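Local structure of Myo-inositol phosphohydrolase (Mitsuokella multacida, 4WU3) at residues Glu395-Leu405 / Glu493-Leu502; Arg422-Asn430 / Val452-Ala463. The protein probably removes phosphate groups from inositol hexakisphosphate and related inositol phosphates as a protein-tyrosine-phosphatase-like phytase, and binds inositol-(1,3,4,5)-tetrakisphosphate. The protein carries 2 engineered substitutions. All blocks are in the same frame, centred on the assembly; numbering follows the deposited sequence.

Contact 1 (Glu395-Leu405 / Glu493-Leu502); sequences EFSNGELQAML and EQQLVEKNGL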
loop_
_atom_site.group_PDB
_atom_site.type_symbol
_atom_site.label_atom_id
_atom_site.label_comp_id
_atom_site.label_asym_id
_atom_site.label_seq_id
_atom_site.Cartn_x
_atom_site.Cartn_y
_atom_site.Cartn_z
ATOM N N GLU A 395 -41.562 -1.961 3.418
ATOM C CA GLU A 395 -42.079 -0.747 4.020
ATOM C C GLU A 395 -43.347 -0.314 3.291
ATOM O O GLU A 395 -43.549 -0.661 2.128
ATOM C CB GLU A 395 -41.035 0.361 3.959
ATOM C CG GLU A 395 -41.459 1.627 4.674
ATOM C CD GLU A 395 -41.553 1.436 6.168
ATOM O OE1 GLU A 395 -40.527 1.525 6.866
ATOM O OE2 GLU A 395 -42.663 1.192 6.659
ATOM N N PHE A 396 -44.197 0.442 3.979
ATOM C CA PHE A 396 -45.475 0.891 3.414
ATOM C C PHE A 396 -45.649 2.409 3.492
ATOM O O PHE A 396 -45.366 3.038 4.518
ATOM C CB PHE A 396 -46.663 0.210 4.121
ATOM C CG PHE A 396 -46.572 0.221 5.626
ATOM C CD1 PHE A 396 -46.901 1.354 6.347
ATOM C CD2 PHE A 396 -46.149 -0.905 6.315
ATOM C CE1 PHE A 396 -46.811 1.369 7.728
ATOM C CE2 PHE A 396 -46.059 -0.908 7.700
ATOM C CZ PHE A 396 -46.396 0.234 8.407
ATOM N N SER A 397 -46.111 2.983 2.386
ATOM C CA SER A 397 -46.610 4.338 2.369
ATOM C C SER A 397 -47.994 4.338 3.027
ATOM O O SER A 397 -48.526 3.276 3.355
ATOM C CB SER A 397 -46.758 4.788 0.928
ATOM O OG SER A 397 -47.626 3.910 0.248
ATOM N N ASN A 398 -48.591 5.520 3.173
ATOM C CA ASN A 398 -49.950 5.634 3.716
ATOM C C ASN A 398 -50.958 4.830 2.917
ATOM O O ASN A 398 -51.775 4.096 3.469
ATOM C CB ASN A 398 -50.418 7.086 3.742
ATOM C CG ASN A 398 -51.835 7.223 4.279
ATOM O OD1 ASN A 398 -52.220 6.530 5.220
ATOM N ND2 ASN A 398 -52.627 8.092 3.662
ATOM N N GLY A 399 -50.895 4.979 1.604
ATOM C CA GLY A 399 -51.816 4.297 0.713
ATOM C C GLY A 399 -51.714 2.799 0.844
ATOM O O GLY A 399 -52.704 2.095 0.695
ATOM N N GLU A 400 -50.510 2.307 1.091
ATOM C CA GLU A 400 -50.309 0.870 1.184
ATOM C C GLU A 400 -50.763 0.375 2.544
ATOM O O GLU A 400 -51.256 -0.735 2.671
ATOM C CB GLU A 400 -48.859 0.509 0.918
ATOM C CG GLU A 400 -48.477 0.687 -0.537
ATOM C CD GLU A 400 -46.986 0.717 -0.742
ATOM O OE1 GLU A 400 -46.315 1.565 -0.115
ATOM O OE2 GLU A 400 -46.490 -0.104 -1.538
ATOM N N LEU A 401 -50.623 1.207 3.562
ATOM C CA LEU A 401 -51.153 0.826 4.857
ATOM C C LEU A 401 -52.673 0.699 4.777
ATOM O O LEU A 401 -53.245 -0.240 5.331
ATOM C CB LEU A 401 -50.773 1.819 5.943
ATOM C CG LEU A 401 -51.362 1.465 7.305
ATOM C CD1 LEU A 401 -50.801 0.160 7.842
ATOM C CD2 LEU A 401 -51.104 2.596 8.278
ATOM N N GLN A 402 -53.316 1.625 4.071
ATOM C CA GLN A 402 -54.781 1.584 3.933
ATOM C C GLN A 402 -55.223 0.288 3.267
ATOM O O GLN A 402 -56.245 -0.280 3.641
ATOM C CB GLN A 402 -55.318 2.786 3.143
ATOM C CG GLN A 402 -55.020 4.140 3.777
ATOM C CD GLN A 402 -55.597 4.282 5.181
ATOM O OE1 GLN A 402 -56.715 3.849 5.457
ATOM N NE2 GLN A 402 -54.835 4.897 6.070
ATOM N N ALA A 403 -54.460 -0.188 2.292
ATOM C CA ALA A 403 -54.806 -1.431 1.609
ATOM C C ALA A 403 -54.600 -2.667 2.494
ATOM O O ALA A 403 -55.335 -3.647 2.371
ATOM C CB ALA A 403 -54.009 -1.569 0.325
ATOM N N MET A 404 -53.596 -2.630 3.369
ATOM C CA MET A 404 -53.323 -3.756 4.274
ATOM C C MET A 404 -54.417 -3.914 5.319
ATOM O O MET A 404 -54.728 -5.019 5.749
ATOM C CB MET A 404 -52.033 -3.531 5.037
ATOM C CG MET A 404 -50.763 -3.756 4.256
ATOM S SD MET A 404 -49.329 -3.444 5.305
ATOM C CE MET A 404 -49.795 -4.325 6.779
ATOM N N LEU A 405 -54.972 -2.790 5.742
ATOM C CA LEU A 405 -55.895 -2.765 6.866
ATOM C C LEU A 405 -57.048 -3.757 6.770
ATOM O O LEU A 405 -57.237 -4.551 7.675
ATOM C CB LEU A 405 -56.444 -1.355 7.059
ATOM C CG LEU A 405 -55.560 -0.471 7.928
ATOM C CD1 LEU A 405 -56.059 0.965 7.879
ATOM C CD2 LEU A 405 -55.556 -1.003 9.354
ATOM N N GLU A 493 -43.545 6.605 11.380
ATOM C CA GLU A 493 -44.387 5.458 11.038
ATOM C C GLU A 493 -45.314 5.129 12.198
ATOM O O GLU A 493 -46.463 4.720 12.000
ATOM C CB GLU A 493 -43.545 4.230 10.700
ATOM C CG GLU A 493 -44.378 2.970 10.547
ATOM C CD GLU A 493 -43.626 1.833 9.877
ATOM O OE1 GLU A 493 -42.974 2.071 8.829
ATOM O OE2 GLU A 493 -43.713 0.691 10.388
ATOM N N GLN A 494 -44.802 5.297 13.410
ATOM C CA GLN A 494 -45.596 5.034 14.595
ATOM C C GLN A 494 -46.846 5.898 14.612
ATOM O O GLN A 494 -47.943 5.386 14.836
ATOM C CB GLN A 494 -44.791 5.289 15.857
ATOM C CG GLN A 494 -45.666 5.337 17.091
ATOM C CD GLN A 494 -44.874 5.138 18.354
ATOM O OE1 GLN A 494 -43.702 5.500 18.431
ATOM N NE2 GLN A 494 -45.512 4.557 19.355
ATOM N N GLN A 495 -46.670 7.202 14.377
ATOM C CA GLN A 495 -47.792 8.132 14.293
ATOM C C GLN A 495 -48.768 7.684 13.240
ATOM O O GLN A 495 -49.963 7.623 13.497
ATOM C CB GLN A 495 -47.313 9.544 13.963
ATOM C CG GLN A 495 -46.649 10.246 15.126
ATOM C CD GLN A 495 -46.054 11.587 14.750
ATOM O OE1 GLN A 495 -45.421 11.742 13.701
ATOM N NE2 GLN A 495 -46.260 12.573 15.606
ATOM N N LEU A 496 -48.266 7.359 12.050
ATOM C CA LEU A 496 -49.128 6.835 10.990
ATOM C C LEU A 496 -49.891 5.575 11.422
ATOM O O LEU A 496 -51.097 5.470 11.206
ATOM C CB LEU A 496 -48.312 6.524 9.729
ATOM C CG LEU A 496 -49.128 5.930 8.568
ATOM C CD1 LEU A 496 -50.236 6.888 8.147
ATOM C CD2 LEU A 496 -48.218 5.599 7.389
ATOM N N VAL A 497 -49.186 4.615 12.010
ATOM C CA VAL A 497 -49.801 3.341 12.375
ATOM C C VAL A 497 -50.851 3.501 13.482
ATOM O O VAL A 497 -51.938 2.931 13.407
ATOM C CB VAL A 497 -48.733 2.312 12.807
ATOM C CG1 VAL A 497 -49.366 1.178 13.587
ATOM C CG2 VAL A 497 -48.008 1.767 11.583
ATOM N N GLU A 498 -50.542 4.294 14.501
ATOM C CA GLU A 498 -51.444 4.401 15.649
ATOM C C GLU A 498 -52.696 5.192 15.295
ATOM O O GLU A 498 -53.805 4.820 15.670
ATOM C CB GLU A 498 -50.712 4.986 16.848
ATOM C CG GLU A 498 -49.686 4.010 17.418
ATOM C CD GLU A 498 -48.886 4.573 18.577
ATOM O OE1 GLU A 498 -49.000 5.782 18.866
ATOM O OE2 GLU A 498 -48.129 3.806 19.200
ATOM N N LYS A 499 -52.500 6.254 14.524
ATOM C CA LYS A 499 -53.582 7.030 13.922
ATOM C C LYS A 499 -54.598 6.132 13.204
ATOM O O LYS A 499 -55.782 6.459 13.147
ATOM C CB LYS A 499 -52.951 8.046 12.953
ATOM C CG LYS A 499 -53.872 8.785 11.996
ATOM C CD LYS A 499 -53.037 9.633 11.041
ATOM C CE LYS A 499 -53.878 10.314 9.973
ATOM N NZ LYS A 499 -53.034 10.864 8.873
ATOM N N ASN A 500 -54.140 5.013 12.645
ATOM C CA ASN A 500 -55.033 4.073 11.947
ATOM C C ASN A 500 -55.470 2.880 12.804
ATOM O O ASN A 500 -55.924 1.859 12.283
ATOM C CB ASN A 500 -54.395 3.589 10.640
ATOM C CG ASN A 500 -54.508 4.620 9.525
ATOM O OD1 ASN A 500 -55.531 4.713 8.847
ATOM N ND2 ASN A 500 -53.462 5.406 9.342
ATOM N N GLY A 501 -55.330 3.018 14.119
ATOM C CA GLY A 501 -55.915 2.063 15.058
ATOM C C GLY A 501 -55.123 0.783 15.281
ATOM O O GLY A 501 -55.673 -0.221 15.738
ATOM N N LEU A 502 -53.831 0.807 14.970
ATOM C CA LEU A 502 -52.985 -0.359 15.187
ATOM C C LEU A 502 -51.917 -0.053 16.220
ATOM O O LEU A 502 -51.626 1.104 16.491
ATOM C CB LEU A 502 -52.319 -0.796 13.881
ATOM C CG LEU A 502 -53.244 -1.065 12.700
ATOM C CD1 LEU A 502 -52.429 -1.275 11.434
ATOM C CD2 LEU A 502 -54.126 -2.270 12.966
HETATM O O HOH W 1 -44.273 3.968 7.087
HETATM O O HOH W 2 -53.571 7.563 7.422
#

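Contact 2 (Arg422-Asn430 / Val452-Ala463); sequences RQETHGVFN and VLKDENSRLNAA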
loop_
_atom_site.group_PDB
_atom_site.type_symbol
_atom_site.label_atom_id
_atom_site.label_comp_id
_atom_site.label_asym_id
_atom_site.label_seq_id
_atom_site.Cartn_x
_atom_site.Cartn_y
_atom_site.Cartn_z
ATOM N N ARG A 422 -36.584 -1.816 11.538
ATOM C CA ARG A 422 -35.569 -1.013 10.857
ATOM C C ARG A 422 -34.676 -0.178 11.779
ATOM O O ARG A 422 -35.153 0.724 12.475
ATOM C CB ARG A 422 -36.255 -0.086 9.869
ATOM C CG ARG A 422 -37.113 -0.804 8.846
ATOM C CD ARG A 422 -37.675 0.199 7.854
ATOM N NE ARG A 422 -36.645 0.729 6.968
ATOM C CZ ARG A 422 -36.878 1.598 5.992
ATOM N NH1 ARG A 422 -38.110 2.054 5.776
ATOM N NH2 ARG A 422 -35.878 2.009 5.225
ATOM N N GLN A 423 -33.373 -0.456 11.761
ATOM C CA GLN A 423 -32.438 0.350 12.545
ATOM C C GLN A 423 -32.289 1.729 11.926
ATOM O O GLN A 423 -32.177 2.732 12.628
ATOM C CB GLN A 423 -31.058 -0.297 12.634
ATOM C CG GLN A 423 -30.110 0.542 13.484
ATOM C CD GLN A 423 -28.718 -0.039 13.615
ATOM O OE1 GLN A 423 -28.038 -0.311 12.615
ATOM N NE2 GLN A 423 -28.266 -0.198 14.858
ATOM N N GLU A 424 -32.284 1.762 10.599
ATOM C CA GLU A 424 -32.093 2.997 9.860
ATOM C C GLU A 424 -33.253 3.954 10.132
ATOM O O GLU A 424 -34.395 3.524 10.363
ATOM C CB GLU A 424 -31.973 2.712 8.357
ATOM C CG GLU A 424 -33.223 2.129 7.708
ATOM C CD GLU A 424 -33.216 0.610 7.624
ATOM O OE1 GLU A 424 -32.480 -0.037 8.392
ATOM O OE2 GLU A 424 -33.955 0.059 6.787
ATOM N N THR A 425 -32.949 5.242 10.107
ATOM C CA THR A 425 -33.948 6.290 10.323
ATOM C C THR A 425 -34.902 6.380 9.128
ATOM O O THR A 425 -34.461 6.441 7.992
ATOM C CB THR A 425 -33.262 7.657 10.531
ATOM O OG1 THR A 425 -32.798 7.753 11.877
ATOM C CG2 THR A 425 -34.224 8.803 10.252
ATOM N N HIS A 426 -36.205 6.368 9.393
ATOM C CA HIS A 426 -37.214 6.463 8.335
ATOM C C HIS A 426 -38.482 7.107 8.867
ATOM O O HIS A 426 -38.648 7.277 10.082
ATOM C CB HIS A 426 -37.567 5.092 7.764
ATOM C CG HIS A 426 -38.314 4.220 8.721
ATOM N ND1 HIS A 426 -39.626 3.841 8.521
ATOM C CD2 HIS A 426 -37.938 3.671 9.902
ATOM C CE1 HIS A 426 -40.019 3.081 9.531
ATOM N NE2 HIS A 426 -39.016 2.967 10.385
ATOM N N GLY A 427 -39.378 7.445 7.938
ATOM C CA GLY A 427 -40.650 8.062 8.273
ATOM C C GLY A 427 -41.516 8.237 7.052
ATOM O O GLY A 427 -41.391 7.491 6.086
ATOM N N VAL A 428 -42.395 9.229 7.100
ATOM C CA VAL A 428 -43.333 9.488 6.011
ATOM C C VAL A 428 -43.301 10.962 5.622
ATOM O O VAL A 428 -43.524 11.836 6.461
ATOM C CB VAL A 428 -44.775 9.103 6.417
ATOM C CG1 VAL A 428 -45.725 9.222 5.234
ATOM C CG2 VAL A 428 -44.805 7.688 6.960
ATOM N N PHE A 429 -43.007 11.219 4.350
ATOM C CA PHE A 429 -43.062 12.563 3.763
ATOM C C PHE A 429 -44.188 12.619 2.747
ATOM O O PHE A 429 -44.141 11.886 1.759
ATOM C CB PHE A 429 -41.775 12.891 3.006
ATOM C CG PHE A 429 -40.585 13.130 3.883
ATOM C CD1 PHE A 429 -40.717 13.239 5.257
ATOM C CD2 PHE A 429 -39.333 13.276 3.320
ATOM C CE1 PHE A 429 -39.619 13.476 6.060
ATOM C CE2 PHE A 429 -38.227 13.514 4.113
ATOM C CZ PHE A 429 -38.369 13.609 5.486
ATOM N N ASN A 430 -45.175 13.492 2.963
ATOM C CA ASN A 430 -46.304 13.640 2.017
ATOM C C ASN A 430 -46.997 12.325 1.678
ATOM O O ASN A 430 -47.497 12.153 0.566
ATOM C CB ASN A 430 -45.847 14.261 0.692
ATOM C CG ASN A 430 -45.177 15.608 0.862
ATOM O OD1 ASN A 430 -45.413 16.323 1.830
ATOM N ND2 ASN A 430 -44.342 15.968 -0.103
ATOM N N VAL A 452 -31.463 5.842 18.101
ATOM C CA VAL A 452 -32.143 5.731 16.815
ATOM C C VAL A 452 -33.396 6.596 16.778
ATOM O O VAL A 452 -33.588 7.369 15.847
ATOM C CB VAL A 452 -32.538 4.280 16.491
ATOM C CG1 VAL A 452 -33.499 4.236 15.311
ATOM C CG2 VAL A 452 -31.296 3.461 16.192
ATOM N N LEU A 453 -34.251 6.474 17.787
ATOM C CA LEU A 453 -35.502 7.235 17.798
ATOM C C LEU A 453 -35.257 8.741 17.893
ATOM O O LEU A 453 -36.008 9.531 17.310
ATOM C CB LEU A 453 -36.413 6.776 18.934
ATOM C CG LEU A 453 -36.974 5.370 18.748
ATOM C CD1 LEU A 453 -37.640 4.894 20.032
ATOM C CD2 LEU A 453 -37.949 5.348 17.580
ATOM N N LYS A 454 -34.213 9.132 18.623
ATOM C CA LYS A 454 -33.847 10.540 18.746
ATOM C C LYS A 454 -33.319 11.104 17.425
ATOM O O LYS A 454 -33.680 12.208 17.024
ATOM C CB LYS A 454 -32.797 10.733 19.835
ATOM C CG LYS A 454 -32.385 12.187 19.979
ATOM C CD LYS A 454 -31.250 12.381 20.966
ATOM C CE LYS A 454 -30.916 13.859 21.095
ATOM N NZ LYS A 454 -29.666 14.082 21.868
ATOM N N ASP A 455 -32.457 10.348 16.757
ATOM C CA ASP A 455 -31.990 10.734 15.435
ATOM C C ASP A 455 -33.182 10.844 14.494
ATOM O O ASP A 455 -33.292 11.804 13.751
ATOM C CB ASP A 455 -30.979 9.711 14.901
ATOM C CG ASP A 455 -30.489 10.041 13.495
ATOM O OD1 ASP A 455 -31.193 9.710 12.518
ATOM O OD2 ASP A 455 -29.387 10.611 13.359
ATOM N N GLU A 456 -34.084 9.869 14.555
ATOM C CA GLU A 456 -35.254 9.827 13.670
ATOM C C GLU A 456 -36.164 11.033 13.849
ATOM O O GLU A 456 -36.513 11.715 12.884
ATOM C CB GLU A 456 -36.056 8.536 13.905
ATOM C CG GLU A 456 -37.090 8.210 12.835
ATOM C CD GLU A 456 -37.473 6.737 12.834
ATOM O OE1 GLU A 456 -38.345 6.357 13.650
ATOM O OE2 GLU A 456 -36.906 5.955 12.024
ATOM N N ASN A 457 -36.576 11.291 15.083
ATOM C CA ASN A 457 -37.488 12.393 15.327
ATOM C C ASN A 457 -36.871 13.709 14.881
ATOM O O ASN A 457 -37.553 14.566 14.310
ATOM C CB ASN A 457 -37.886 12.443 16.800
ATOM C CG ASN A 457 -38.874 11.350 17.163
ATOM O OD1 ASN A 457 -39.904 11.192 16.510
ATOM N ND2 ASN A 457 -38.567 10.594 18.208
ATOM N N SER A 458 -35.571 13.845 15.120
ATOM C CA SER A 458 -34.869 15.089 14.852
ATOM C C SER A 458 -34.777 15.367 13.361
ATOM O O SER A 458 -35.004 16.498 12.911
ATOM C CB SER A 458 -33.470 15.042 15.458
ATOM O OG SER A 458 -32.792 16.265 15.246
ATOM N N ARG A 459 -34.455 14.335 12.591
ATOM C CA ARG A 459 -34.266 14.510 11.157
ATOM C C ARG A 459 -35.591 14.709 10.430
ATOM O O ARG A 459 -35.653 15.471 9.462
ATOM C CB ARG A 459 -33.489 13.335 10.556
ATOM C CG ARG A 459 -32.037 13.298 10.987
ATOM C CD ARG A 459 -31.222 12.240 10.253
ATOM N NE ARG A 459 -29.851 12.168 10.771
ATOM C CZ ARG A 459 -28.860 12.974 10.397
ATOM N NH1 ARG A 459 -29.063 13.915 9.483
ATOM N NH2 ARG A 459 -27.658 12.837 10.932
ATOM N N LEU A 460 -36.641 14.029 10.884
ATOM C CA LEU A 460 -37.967 14.184 10.279
ATOM C C LEU A 460 -38.499 15.600 10.525
ATOM O O LEU A 460 -38.978 16.282 9.608
ATOM C CB LEU A 460 -38.948 13.145 10.832
ATOM C CG LEU A 460 -38.686 11.703 10.414
ATOM C CD1 LEU A 460 -39.546 10.743 11.224
ATOM C CD2 LEU A 460 -38.932 11.522 8.922
ATOM N N ASN A 461 -38.414 16.042 11.773
ATOM C CA ASN A 461 -38.810 17.400 12.114
ATOM C C ASN A 461 -38.081 18.433 11.272
ATOM O O ASN A 461 -38.719 19.296 10.664
ATOM C CB ASN A 461 -38.584 17.658 13.595
ATOM C CG ASN A 461 -39.573 16.907 14.454
ATOM O OD1 ASN A 461 -40.649 16.530 13.981
ATOM N ND2 ASN A 461 -39.225 16.686 15.716
ATOM N N ALA A 462 -36.760 18.298 11.197
ATOM C CA ALA A 462 -35.935 19.243 10.466
ATOM C C ALA A 462 -36.278 19.288 8.984
ATOM O O ALA A 462 -35.975 20.272 8.310
ATOM C CB ALA A 462 -34.474 18.905 10.647
ATOM N N ALA A 463 -36.916 18.237 8.479
ATOM C CA ALA A 463 -37.248 18.159 7.061
ATOM C C ALA A 463 -38.552 18.888 6.724
ATOM O O ALA A 463 -38.752 19.290 5.578
ATOM C CB ALA A 463 -37.335 16.708 6.615
HETATM O O HOH W 3 -40.751 6.607 11.577
#

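Contact 1 (Glu395-Leu405 / Glu493-Leu502)
Leu-401 and Leu-496 meet tip to tip, CD2 of Leu-401 lying 3.9 Å from CG of Leu-496. Each has its CG trans to its own backbone N (chi1 178° in both), which sends the branched ends in between the helices. Next to this pair, the Phe-396 ring carries Leu-401 CD1 4.2 Å above one face, near the rim, while CG2 of Val-497 reaches the ring edge at CZ, 3.9 Å away. Glu-493 runs at about a right angle to Phe-396, its OE2 3.4 Å from Phe-396 CZ and hydrogen-bonded by His-539. Farther along, Leu-405 CD2 packs 3.8 Å from Leu-502 CD1. The axes of segments 398-405 and 493-499 approach to 11.1 Å and cross at -35°, and Ile-418 of strand 416-422, beside the edge strand 503-509 of the five-stranded PTP-like phosphatase sheet, touches both Phe-396 and Val-497. A Ser-397/Glu-400 capping box starts the first helix; a Schellman motif with Gly-501 ends the second. The partly exposed flank is polar and looser: Asn-398 OD1 and Asn-500 ND2 stay 4.4 Å apart, bridged by a water. There Gln-402 NE2 donates to Asn-500 OD1 (2.9 Å, 162°) from above the carbonyl plane. Replacing Asn-500 by an alanine removes the amide, which would probably leave Leu-496 O without its side-chain donor and open a gap beside Leu-401 CD2.

Contact 2 (Arg422-Asn430 / Val452-Ala463)
The His-426 ring stands almost perpendicular to the carboxylate of Glu-456, and CD2 of His-426 comes within 3.3 Å of Glu-456 OE2. Over the centre of one ring face lies Arg-422 CD, 3.9 Å above the plane; a water occupies the opposite face, and NE2 bonds to Asp-420. The guanidinium of Arg-422 in turn has His-426 CB against one face, toward the rim, and Glu-424 OE2 at its edge, in plane, gripped side-on by NE (2.8 Å from Arg-422 NE to Glu-424 OE2) and NH2. Glu-424 OE1 forms a salt bridge with Arg-546 of the inositol tetrakisphosphate pocket. One of two hydrogen bonds across the contact reaches the backbone: His-426 N donates to Glu-456 OE2 at 2.8 Å and 172°, on the anti side, somewhat out of the carboxylate plane. Glu-456 is extended, its CG opposite the backbone N (chi1 -166°), which carries OE2 up to His-426 N; its OE1 pairs with Arg-506. Strand 426-429 belongs to a mixed sheet, between strands 432-438 and 490-491, and the axis of helix segment 452-463 comes within 8.8 Å of the strand's, at 21°. Gly-427 permits this closeness, since a CB there would run into Leu-460 CD2. At one end Thr-425 OG1 donates to Asp-455 OD1 (2.6 Å) and is bonded by Asn-444 as well; OD2 is held by a salt bridge from Arg-459 NE. At the other, Phe-429 CE1 meets Leu-460 CD2 at 3.5 Å, and Phe-429 CZ meets Ala-463 CB, also at 3.5 Å.

Both contacts are largely buried, but contact 1 has a partly exposed polar flank and its centre lies about 34 Å from the centre of the chain, against about 26 Å for contact 2, where ten of eleven touching residues are buried. Contact 1 pairs two helices beside the five-stranded sheet, with a mainly apolar centre; contact 2 sets a helix on strand 426-429 of the six-stranded sheet through charged and backbone-directed bonds. They touch directly: Arg-422 NH1 forms a salt bridge with Glu-395 OE1 at 2.7 Å, and Val-428 CG2 lies 4.0 Å from Leu-496 CD2. The side chain of Glu-424 comes to about 5 Å from a bound inositol tetrakisphosphate, that of Glu-395 to about 8 Å.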